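PDB 2H1T: glycolipid-binding domain-containing protein from Pseudomonas aeruginosa, which is of unknown function but is possibly involved in glycolipid binding or metabolism. Local coordinates for residues Y50-H59 against S108-R118; P141-T149 against Y156-S164. All coordinates share one frame; numbering follows the deposited sequence. Where two conformers were deposited one is given.

How the interactions relate
Two sheets joined by a short helix make this chain a compact example of how sequential contacts build a fold. Following it from the N terminus, interaction 1 comes first: Y50-H59, the end of strand 45-54 and the turn after it, meets S108-R118 and so closes a long loop that runs mostly through strands. Interaction 2 opens only afterwards, pairing P141-T149 with Y156-S164 in a tight hairpin of the seven-stranded sheet. The loops are in series, neither nested nor crossed. They still touch, because the far side of the 113-119 helix lies on the hairpin: P115 packs on Y148, and I116 on Y148 and Y156. The helix thus stands between the two sheets.

Interaction 1 (Y50-H59 against S108-R118); sequences YRLRWDADWH and SPFTNTFPIRR
W58 is sandwiched: W54 NE1 lies over the centre of one face of its indole, and R117 CB sits on the opposite face, 3.6 Å from the centroid of the five-membered ring in a CH-pi contact. At the W58 edge, in its plane, F114 CD1 comes to 3.6 Å from CE3. The W54 ring in turn receives the edge of F114 on the face that also meets W58 CZ3, a T-shaped pair with planes at 76° and F114 CE1 3.4 Å from W54 CE3. The F110 ring offers its edge to W54 CH2 and to L52 CD1, while the same L52 methyl reaches F114 CE2 at 3.7 Å.

W54, W58 and F114 form an aromatic cluster between the six-stranded antiparallel sheet and the short helix 113-119; Y50, L52 and W54, alternate residues of strand 45-54, all point toward the 108-118 segment. W58 follows the strand in a type I turn from D55 to W58. D55 OD1 accepts D57 N, an Asx turn, and also H59 N, the two donors coming from opposite faces of its carboxylate.

R117, bent at chi2 and chi3, brings its guanidinium back beside W58, whose CZ2 lies over one face of it, the planes well away from parallel. R117 NH2 is 3.3 Å from W58 NE1; both are donors, and R117 NH1 bonds instead to Q175 O. R118 runs out with CG anti to the backbone N (chi1 -178°), laying CD over the H59 face, 3.7 Å from its centroid. R118 NH2 forms a salt bridge with D102, and one water bridges D57 O and R118 O. At the other end, E22 is hydrogen-bonded to both Y50 OH and S108 OG.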
loop_
_atom_site.group_PDB
_atom_site.type_symbol
_atom_site.label_atom_id
_atom_site.label_comp_id
_atom_site.label_asym_id
_atom_site.label_seq_id
_atom_site.Cartn_x
_atom_site.Cartn_y
_atom_site.Cartn_z
ATOM N N TYR A 50 10.339 7.650 -4.029
ATOM C CA TYR A 50 11.714 7.912 -4.348
ATOM C C TYR A 50 11.884 8.970 -5.410
ATOM O O TYR A 50 10.974 9.227 -6.195
ATOM C CB TYR A 50 12.428 6.612 -4.728
ATOM C CG TYR A 50 12.091 6.017 -6.104
ATOM C CD1 TYR A 50 12.720 6.461 -7.284
ATOM C CD2 TYR A 50 11.226 4.924 -6.221
ATOM C CE1 TYR A 50 12.407 5.883 -8.525
ATOM C CE2 TYR A 50 10.961 4.320 -7.461
ATOM C CZ TYR A 50 11.562 4.804 -8.596
ATOM O OH TYR A 50 11.279 4.196 -9.812
ATOM N N ARG A 51 13.059 9.568 -5.412
ATOM C CA ARG A 51 13.399 10.534 -6.446
ATOM C C ARG A 51 14.800 10.253 -6.926
ATOM O O ARG A 51 15.708 10.088 -6.104
ATOM C CB ARG A 51 13.255 11.966 -5.898
ATOM C CG ARG A 51 13.750 13.070 -6.888
ATOM C CD ARG A 51 13.633 14.501 -6.327
ATOM N NE ARG A 51 14.358 14.707 -5.066
ATOM C CZ ARG A 51 15.652 15.026 -4.950
ATOM N NH1 ARG A 51 16.445 15.161 -6.026
ATOM N NH2 ARG A 51 16.166 15.204 -3.732
ATOM N N LEU A 52 14.964 10.189 -8.245
ATOM C CA LEU A 52 16.273 10.052 -8.874
ATOM C C LEU A 52 16.585 11.269 -9.716
ATOM O O LEU A 52 15.694 11.877 -10.319
ATOM C CB LEU A 52 16.344 8.789 -9.752
ATOM C CG LEU A 52 15.912 7.480 -9.080
ATOM C CD1 LEU A 52 15.963 6.319 -10.101
ATOM C CD2 LEU A 52 16.751 7.218 -7.820
ATOM N N ARG A 53 17.863 11.635 -9.731
ATOM C CA ARG A 53 18.328 12.739 -10.544
ATOM C C ARG A 53 19.602 12.280 -11.241
ATOM O O ARG A 53 20.463 11.653 -10.623
ATOM C CB ARG A 53 18.557 13.987 -9.692
ATOM C CG ARG A 53 19.136 15.185 -10.455
ATOM C CD ARG A 53 19.300 16.458 -9.578
ATOM N NE ARG A 53 20.249 16.239 -8.486
ATOM C CZ ARG A 53 21.573 16.265 -8.616
ATOM N NH1 ARG A 53 22.135 16.498 -9.792
ATOM N NH2 ARG A 53 22.348 16.054 -7.565
ATOM N N TRP A 54 19.717 12.598 -12.523
ATOM C CA TRP A 54 20.871 12.140 -13.338
ATOM C C TRP A 54 21.412 13.282 -14.158
ATOM O O TRP A 54 20.796 14.351 -14.183
ATOM C CB TRP A 54 20.453 10.995 -14.248
ATOM C CG TRP A 54 19.246 11.256 -15.055
ATOM C CD1 TRP A 54 19.204 11.750 -16.319
ATOM C CD2 TRP A 54 17.879 11.035 -14.657
ATOM N NE1 TRP A 54 17.905 11.849 -16.744
ATOM C CE2 TRP A 54 17.071 11.388 -15.759
ATOM C CE3 TRP A 54 17.265 10.478 -13.514
ATOM C CZ2 TRP A 54 15.680 11.274 -15.737
ATOM C CZ3 TRP A 54 15.871 10.341 -13.501
ATOM C CH2 TRP A 54 15.092 10.773 -14.595
ATOM N N ASP A 55 22.577 13.085 -14.786
ATOM C CA ASP A 55 23.163 14.122 -15.627
ATOM C C ASP A 55 22.732 14.047 -17.093
ATOM O O ASP A 55 21.870 13.240 -17.457
ATOM C CB ASP A 55 24.699 14.110 -15.503
ATOM C CG ASP A 55 25.333 12.880 -16.112
ATOM O OD1 ASP A 55 24.686 12.142 -16.900
ATOM O OD2 ASP A 55 26.520 12.669 -15.823
ATOM N N ALA A 56 23.350 14.886 -17.931
ATOM C CA ALA A 56 22.997 14.946 -19.349
ATOM C C ALA A 56 23.217 13.622 -20.039
ATOM O O ALA A 56 22.649 13.391 -21.091
ATOM C CB ALA A 56 23.823 16.028 -20.062
ATOM N N ASP A 57 24.058 12.757 -19.466
ATOM C CA ASP A 57 24.397 11.511 -20.103
ATOM C C ASP A 57 23.716 10.319 -19.476
ATOM O O ASP A 57 24.028 9.175 -19.810
ATOM C CB ASP A 57 25.909 11.344 -20.115
ATOM C CG ASP A 57 26.587 12.438 -20.908
ATOM O OD1 ASP A 57 26.168 12.691 -22.053
ATOM O OD2 ASP A 57 27.514 13.081 -20.385
ATOM N N TRP A 58 22.716 10.615 -18.638
ATOM C CA TRP A 58 21.934 9.621 -17.909
ATOM C C TRP A 58 22.744 8.845 -16.864
ATOM O O TRP A 58 22.369 7.729 -16.512
ATOM C CB TRP A 58 21.201 8.687 -18.887
ATOM C CG TRP A 58 20.000 9.313 -19.482
ATOM C CD1 TRP A 58 19.968 10.191 -20.525
ATOM C CD2 TRP A 58 18.638 9.127 -19.070
ATOM N NE1 TRP A 58 18.668 10.552 -20.800
ATOM C CE2 TRP A 58 17.832 9.921 -19.914
ATOM C CE3 TRP A 58 18.018 8.371 -18.069
ATOM C CZ2 TRP A 58 16.434 9.984 -19.775
ATOM C CZ3 TRP A 58 16.642 8.446 -17.933
ATOM C CH2 TRP A 58 15.867 9.236 -18.791
ATOM N N HIS A 59 23.847 9.435 -16.383
ATOM C CA HIS A 59 24.514 8.941 -15.168
ATOM C C HIS A 59 23.775 9.425 -13.925
ATOM O O HIS A 59 23.576 10.613 -13.748
ATOM C CB HIS A 59 25.946 9.426 -15.071
ATOM C CG HIS A 59 26.833 8.971 -16.177
ATOM N ND1 HIS A 59 28.127 8.545 -15.957
ATOM C CD2 HIS A 59 26.627 8.878 -17.512
ATOM C CE1 HIS A 59 28.676 8.196 -17.110
ATOM N NE2 HIS A 59 27.793 8.398 -18.071
ATOM N N SER A 108 10.909 -2.292 -9.643
ATOM C CA SER A 108 10.573 -1.233 -10.608
ATOM C C SER A 108 11.208 -1.443 -11.959
ATOM O O SER A 108 12.426 -1.537 -12.082
ATOM C CB SER A 108 10.938 0.155 -10.108
ATOM O OG SER A 108 10.714 1.153 -11.107
ATOM N N PRO A 109 10.386 -1.410 -13.014
ATOM C CA PRO A 109 11.026 -1.522 -14.333
ATOM C C PRO A 109 11.522 -0.170 -14.860
ATOM O O PRO A 109 12.157 -0.083 -15.947
ATOM C CB PRO A 109 9.895 -2.083 -15.189
ATOM C CG PRO A 109 8.710 -1.474 -14.628
ATOM C CD PRO A 109 8.917 -1.374 -13.127
ATOM N N PHE A 110 11.284 0.889 -14.093
ATOM C CA PHE A 110 11.848 2.207 -14.476
ATOM C C PHE A 110 13.346 2.146 -14.677
ATOM O O PHE A 110 13.869 2.656 -15.687
ATOM C CB PHE A 110 11.544 3.309 -13.474
ATOM C CG PHE A 110 12.194 4.634 -13.817
ATOM C CD1 PHE A 110 12.054 5.201 -15.102
ATOM C CD2 PHE A 110 12.904 5.316 -12.891
ATOM C CE1 PHE A 110 12.644 6.407 -15.436
ATOM C CE2 PHE A 110 13.502 6.530 -13.229
ATOM C CZ PHE A 110 13.373 7.069 -14.493
ATOM N N THR A 111 14.040 1.514 -13.732
ATOM C CA THR A 111 15.487 1.647 -13.695
ATOM C C THR A 111 16.235 0.977 -14.850
ATOM O O THR A 111 17.377 1.306 -15.114
ATOM C CB THR A 111 16.064 1.218 -12.326
ATOM O OG1 THR A 111 15.671 -0.132 -11.998
ATOM C CG2 THR A 111 15.583 2.188 -11.247
ATOM N N ASN A 112 15.559 0.104 -15.594
ATOM C CA ASN A 112 16.134 -0.484 -16.805
ATOM C C ASN A 112 16.433 0.588 -17.873
ATOM O O ASN A 112 17.244 0.385 -18.766
ATOM C CB ASN A 112 15.181 -1.521 -17.374
ATOM C CG ASN A 112 15.008 -2.736 -16.470
ATOM O OD1 ASN A 112 14.056 -2.817 -15.689
ATOM N ND2 ASN A 112 15.959 -3.623 -16.512
ATOM N N THR A 113 15.771 1.733 -17.757
ATOM C CA THR A 113 15.981 2.838 -18.687
ATOM C C THR A 113 17.380 3.425 -18.600
ATOM O O THR A 113 17.948 3.812 -19.616
ATOM C CB THR A 113 14.914 3.905 -18.449
ATOM O OG1 THR A 113 13.652 3.332 -18.758
ATOM C CG2 THR A 113 15.112 5.132 -19.339
ATOM N N PHE A 114 18.003 3.351 -17.434
ATOM C CA PHE A 114 19.318 3.989 -17.252
ATOM C C PHE A 114 20.386 3.394 -18.137
ATOM O O PHE A 114 20.986 4.151 -18.911
ATOM C CB PHE A 114 19.709 4.055 -15.773
ATOM C CG PHE A 114 18.851 5.030 -15.002
ATOM C CD1 PHE A 114 19.033 6.410 -15.164
ATOM C CD2 PHE A 114 17.810 4.597 -14.204
ATOM C CE1 PHE A 114 18.240 7.335 -14.489
ATOM C CE2 PHE A 114 16.986 5.529 -13.542
ATOM C CZ PHE A 114 17.187 6.886 -13.699
ATOM N N PRO A 115 20.644 2.060 -18.033
ATOM C CA PRO A 115 21.676 1.524 -18.927
ATOM C C PRO A 115 21.338 1.712 -20.400
ATOM O O PRO A 115 22.226 2.012 -21.195
ATOM C CB PRO A 115 21.769 0.049 -18.537
ATOM C CG PRO A 115 21.244 -0.007 -17.127
ATOM C CD PRO A 115 20.159 1.048 -17.089
ATOM N N ILE A 116 20.050 1.595 -20.743
ATOM C CA ILE A 116 19.621 1.785 -22.118
ATOM C C ILE A 116 19.986 3.171 -22.628
ATOM O O ILE A 116 20.550 3.300 -23.694
ATOM C CB ILE A 116 18.126 1.493 -22.282
ATOM C CG1 ILE A 116 17.903 -0.014 -22.114
ATOM C CG2 ILE A 116 17.612 1.865 -23.690
ATOM C CD1 ILE A 116 16.463 -0.367 -21.772
ATOM N N ARG A 117 19.671 4.196 -21.848
ATOM C CA ARG A 117 19.873 5.567 -22.296
ATOM C C ARG A 117 21.321 5.945 -22.163
ATOM O O ARG A 117 21.826 6.723 -22.971
ATOM C CB ARG A 117 18.995 6.537 -21.511
ATOM C CG ARG A 117 17.523 6.425 -21.791
ATOM C CD ARG A 117 17.208 6.866 -23.223
ATOM N NE ARG A 117 17.322 8.321 -23.384
ATOM C CZ ARG A 117 16.324 9.191 -23.193
ATOM N NH1 ARG A 117 15.113 8.785 -22.862
ATOM N NH2 ARG A 117 16.528 10.490 -23.340
ATOM N N ARG A 118 21.981 5.442 -21.127
ATOM C CA ARG A 118 23.381 5.796 -20.897
ATOM C C ARG A 118 24.332 5.171 -21.941
ATOM O O ARG A 118 25.238 5.857 -22.448
ATOM C CB ARG A 118 23.825 5.417 -19.463
ATOM C CG ARG A 118 25.250 5.798 -19.155
ATOM C CD ARG A 118 25.625 5.553 -17.717
ATOM N NE ARG A 118 25.475 4.123 -17.448
ATOM C CZ ARG A 118 26.344 3.177 -17.803
ATOM N NH1 ARG A 118 27.459 3.472 -18.489
ATOM N NH2 ARG A 118 26.065 1.905 -17.537
HETATM O O HOH W 1 25.729 8.362 -21.919
HETATM O O HOH W 2 28.653 5.804 -19.945
#

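Interaction 2 (P141-T149 against Y156-S164); sequences PRSMRQAYT and YLYENLEGS
A147 and E159 exchange two backbone hydrogen bonds, each 2.9 Å from N to O (A147 N to E159 O, E159 N to A147 O), and T149 and L157 repeat the pattern. The non-hydrogen-bonded pair Y148-Y158 lies between them, and Q146-N160, of the same kind, follows A147-E159 on the other side, completing an antiparallel hairpin. Beyond the last pair the strand 155-160 ends, yet donors are still met: L161 N reaches R145 O from above the carbonyl plane, and R145 N gives a short, fairly straight bond (2.7 Å, 162°) to E162 OE2, which uses its anti lone pair. A side-chain carboxylate thus takes the place of a strand carbonyl. E162 gets there by bending at chi2 (-82°), and its OE1 accepts from a water. N160 OD1 holds the departing chain in an Asx turn, accepting E162 N and, weakly, G163 N.

On the face bearing A147 and T149, a water donates to L157 O and to E159 OE2 and accepts from T149 OG1 at 2.6 Å. The E159 carboxylate is also held by salt bridges to K167 and R126, so this buried charge is probably well compensated. L161 covers the neighbouring strand, CD2 lying 4.1 Å from A147 CB, while its CB sits over one face of the R145 guanidinium.

On the other face Y158 turns its edge to the face of Y148, planes at 81° and CD1 3.9 Å from Y148 CZ. Q146 CD also lies at the Y158 edge, the amide nearly perpendicular to the ring, and Q146 NE2 is bonded to D104. Y158 OH bonds to an MPD molecule, probably from the crystallisation liquor. Strands 126-135 and 167-172 flank the hairpin in the seven-stranded sheet, and helix 113-119 rests on Y148 and Y156 through P115 and I116.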
loop_
_atom_site.group_PDB
_atom_site.type_symbol
_atom_site.label_atom_id
_atom_site.label_comp_id
_atom_site.label_asym_id
_atom_site.label_seq_id
_atom_site.Cartn_x
_atom_site.Cartn_y
_atom_site.Cartn_z
ATOM N N PRO A 141 21.632 -1.295 -0.193
ATOM C CA PRO A 141 22.191 -1.471 -1.538
ATOM C C PRO A 141 23.324 -2.471 -1.633
ATOM O O PRO A 141 24.076 -2.672 -0.659
ATOM C CB PRO A 141 22.720 -0.073 -1.888
ATOM C CG PRO A 141 21.900 0.888 -0.953
ATOM C CD PRO A 141 21.871 0.068 0.313
ATOM N N ARG A 142 23.456 -3.095 -2.802
ATOM C CA ARG A 142 24.679 -3.830 -3.080
ATOM C C ARG A 142 24.994 -3.854 -4.537
ATOM O O ARG A 142 24.082 -3.803 -5.397
ATOM C CB ARG A 142 24.610 -5.242 -2.549
ATOM C CG ARG A 142 23.543 -6.077 -3.170
ATOM C CD ARG A 142 23.383 -7.419 -2.459
ATOM N NE ARG A 142 22.141 -8.088 -2.882
ATOM C CZ ARG A 142 22.009 -8.799 -3.993
ATOM N NH1 ARG A 142 23.029 -8.950 -4.825
ATOM N NH2 ARG A 142 20.845 -9.386 -4.278
ATOM N N SER A 143 26.288 -3.936 -4.823
ATOM C CA SER A 143 26.728 -4.033 -6.206
ATOM C C SER A 143 26.276 -5.347 -6.863
ATOM O O SER A 143 26.302 -6.415 -6.246
ATOM C CB SER A 143 28.243 -3.895 -6.285
ATOM O OG SER A 143 28.633 -3.878 -7.632
HETATM N N MSE A 144 25.860 -5.261 -8.128
HETATM C CA MSE A 144 25.406 -6.439 -8.878
HETATM C C MSE A 144 25.780 -6.340 -10.360
HETATM O O MSE A 144 25.470 -5.340 -11.021
HETATM C CB MSE A 144 23.896 -6.628 -8.758
HETATM C CG MSE A 144 23.410 -7.845 -9.446
HETATM SE SE MSE A 144 21.519 -7.878 -9.468
HETATM C CE MSE A 144 21.285 -8.369 -7.624
ATOM N N ARG A 145 26.462 -7.368 -10.845
ATOM C CA ARG A 145 26.879 -7.459 -12.232
ATOM C C ARG A 145 25.687 -7.857 -13.110
ATOM O O ARG A 145 24.968 -8.797 -12.800
ATOM C CB ARG A 145 28.039 -8.452 -12.382
ATOM C CG ARG A 145 29.358 -7.947 -11.769
ATOM C CD ARG A 145 30.440 -9.011 -11.701
ATOM N NE ARG A 145 30.675 -9.584 -13.022
ATOM C CZ ARG A 145 30.456 -10.848 -13.369
ATOM N NH1 ARG A 145 30.063 -11.764 -12.484
ATOM N NH2 ARG A 145 30.691 -11.212 -14.620
ATOM N N GLN A 146 25.488 -7.095 -14.182
ATOM C CA GLN A 146 24.354 -7.275 -15.079
ATOM C C GLN A 146 24.857 -7.155 -16.501
ATOM O O GLN A 146 25.884 -6.548 -16.736
ATOM C CB GLN A 146 23.300 -6.218 -14.826
ATOM C CG GLN A 146 22.761 -6.206 -13.412
ATOM C CD GLN A 146 21.696 -5.183 -13.190
ATOM O OE1 GLN A 146 21.463 -4.292 -14.030
ATOM N NE2 GLN A 146 20.981 -5.328 -12.075
ATOM N N ALA A 147 24.115 -7.704 -17.459
ATOM C CA ALA A 147 24.403 -7.414 -18.868
ATOM C C ALA A 147 23.158 -6.970 -19.620
ATOM O O ALA A 147 22.027 -7.444 -19.347
ATOM C CB ALA A 147 25.028 -8.615 -19.565
ATOM N N TYR A 148 23.385 -6.054 -20.551
ATOM C CA TYR A 148 22.378 -5.631 -21.512
ATOM C C TYR A 148 22.876 -5.849 -22.943
ATOM O O TYR A 148 24.001 -5.472 -23.307
ATOM C CB TYR A 148 22.048 -4.146 -21.316
ATOM C CG TYR A 148 21.176 -3.792 -20.135
ATOM C CD1 TYR A 148 21.687 -3.799 -18.832
ATOM C CD2 TYR A 148 19.875 -3.348 -20.329
ATOM C CE1 TYR A 148 20.859 -3.435 -17.719
ATOM C CE2 TYR A 148 19.061 -2.989 -19.254
ATOM C CZ TYR A 148 19.563 -3.050 -17.965
ATOM O OH TYR A 148 18.752 -2.697 -16.917
ATOM N N THR A 149 22.022 -6.467 -23.768
ATOM C CA THR A 149 22.277 -6.554 -25.178
ATOM C C THR A 149 21.115 -5.951 -25.976
ATOM O O THR A 149 19.952 -6.328 -25.771
ATOM C CB THR A 149 22.548 -8.027 -25.552
ATOM O OG1 THR A 149 23.596 -8.537 -24.686
ATOM C CG2 THR A 149 22.943 -8.146 -27.002
ATOM N N TYR A 156 15.592 -5.201 -25.675
ATOM C CA TYR A 156 16.840 -5.431 -24.985
ATOM C C TYR A 156 16.823 -6.748 -24.203
ATOM O O TYR A 156 15.845 -7.043 -23.495
ATOM C CB TYR A 156 17.087 -4.288 -23.978
ATOM C CG TYR A 156 17.595 -3.059 -24.656
ATOM C CD1 TYR A 156 16.720 -2.209 -25.335
ATOM C CD2 TYR A 156 18.967 -2.758 -24.688
ATOM C CE1 TYR A 156 17.205 -1.088 -26.017
ATOM C CE2 TYR A 156 19.433 -1.600 -25.343
ATOM C CZ TYR A 156 18.559 -0.799 -26.016
ATOM O OH TYR A 156 19.010 0.319 -26.696
ATOM N N LEU A 157 17.900 -7.523 -24.350
ATOM C CA LEU A 157 18.130 -8.693 -23.503
ATOM C C LEU A 157 18.837 -8.312 -22.215
ATOM O O LEU A 157 19.971 -7.802 -22.225
ATOM C CB LEU A 157 18.903 -9.762 -24.245
ATOM C CG LEU A 157 19.201 -11.063 -23.491
ATOM C CD1 LEU A 157 17.909 -11.863 -23.264
ATOM C CD2 LEU A 157 20.232 -11.837 -24.242
ATOM N N TYR A 158 18.154 -8.558 -21.104
ATOM C CA TYR A 158 18.689 -8.290 -19.776
ATOM C C TYR A 158 19.183 -9.645 -19.215
ATOM O O TYR A 158 18.515 -10.651 -19.376
ATOM C CB TYR A 158 17.616 -7.672 -18.826
ATOM C CG TYR A 158 18.131 -7.724 -17.411
ATOM C CD1 TYR A 158 18.992 -6.735 -16.932
ATOM C CD2 TYR A 158 17.878 -8.844 -16.592
ATOM C CE1 TYR A 158 19.537 -6.855 -15.621
ATOM C CE2 TYR A 158 18.444 -8.981 -15.348
ATOM C CZ TYR A 158 19.280 -7.981 -14.871
ATOM O OH TYR A 158 19.805 -8.123 -13.585
ATOM N N GLU A 159 20.336 -9.678 -18.568
ATOM C CA GLU A 159 20.824 -10.872 -17.865
ATOM C C GLU A 159 21.445 -10.536 -16.494
ATOM O O GLU A 159 22.251 -9.610 -16.376
ATOM C CB GLU A 159 21.889 -11.590 -18.689
ATOM C CG GLU A 159 21.498 -11.891 -20.131
ATOM C CD GLU A 159 22.616 -12.482 -20.948
ATOM O OE1 GLU A 159 22.826 -13.723 -20.876
ATOM O OE2 GLU A 159 23.269 -11.711 -21.685
ATOM N N ASN A 160 21.118 -11.330 -15.486
ATOM C CA ASN A 160 21.901 -11.362 -14.250
ATOM C C ASN A 160 23.245 -12.036 -14.485
ATOM O O ASN A 160 23.310 -13.132 -15.086
ATOM C CB ASN A 160 21.158 -12.161 -13.179
ATOM C CG ASN A 160 21.960 -12.305 -11.880
ATOM O OD1 ASN A 160 22.745 -13.265 -11.708
ATOM N ND2 ASN A 160 21.750 -11.372 -10.951
ATOM N N LEU A 161 24.299 -11.436 -13.954
ATOM C CA LEU A 161 25.614 -12.051 -14.044
ATOM C C LEU A 161 26.099 -12.629 -12.730
ATOM O O LEU A 161 27.226 -13.111 -12.666
ATOM C CB LEU A 161 26.639 -11.080 -14.647
ATOM C CG LEU A 161 26.383 -10.541 -16.049
ATOM C CD1 LEU A 161 27.597 -9.766 -16.567
ATOM C CD2 LEU A 161 26.066 -11.622 -17.010
ATOM N N GLU A 162 25.289 -12.654 -11.674
ATOM C CA GLU A 162 25.852 -13.102 -10.385
ATOM C C GLU A 162 25.632 -14.570 -10.031
ATOM O O GLU A 162 26.223 -15.063 -9.057
ATOM C CB GLU A 162 25.392 -12.222 -9.218
ATOM C CG GLU A 162 25.716 -10.764 -9.360
ATOM C CD GLU A 162 27.132 -10.384 -8.976
ATOM O OE1 GLU A 162 27.812 -11.145 -8.264
ATOM O OE2 GLU A 162 27.573 -9.291 -9.371
ATOM N N GLY A 163 24.836 -15.297 -10.818
ATOM C CA GLY A 163 24.675 -16.732 -10.584
ATOM C C GLY A 163 23.283 -17.288 -10.771
ATOM O O GLY A 163 23.158 -18.478 -11.067
ATOM N N SER A 164 22.242 -16.464 -10.584
ATOM C CA SER A 164 20.826 -16.878 -10.877
ATOM C C SER A 164 20.555 -17.320 -12.325
ATOM O O SER A 164 19.616 -18.050 -12.588
ATOM C CB SER A 164 19.865 -15.725 -10.622
ATOM O OG SER A 164 20.025 -14.755 -11.636
HETATM O O HOH W 3 30.188 -11.336 -9.182
HETATM O O HOH W 4 22.594 -9.182 -22.322
#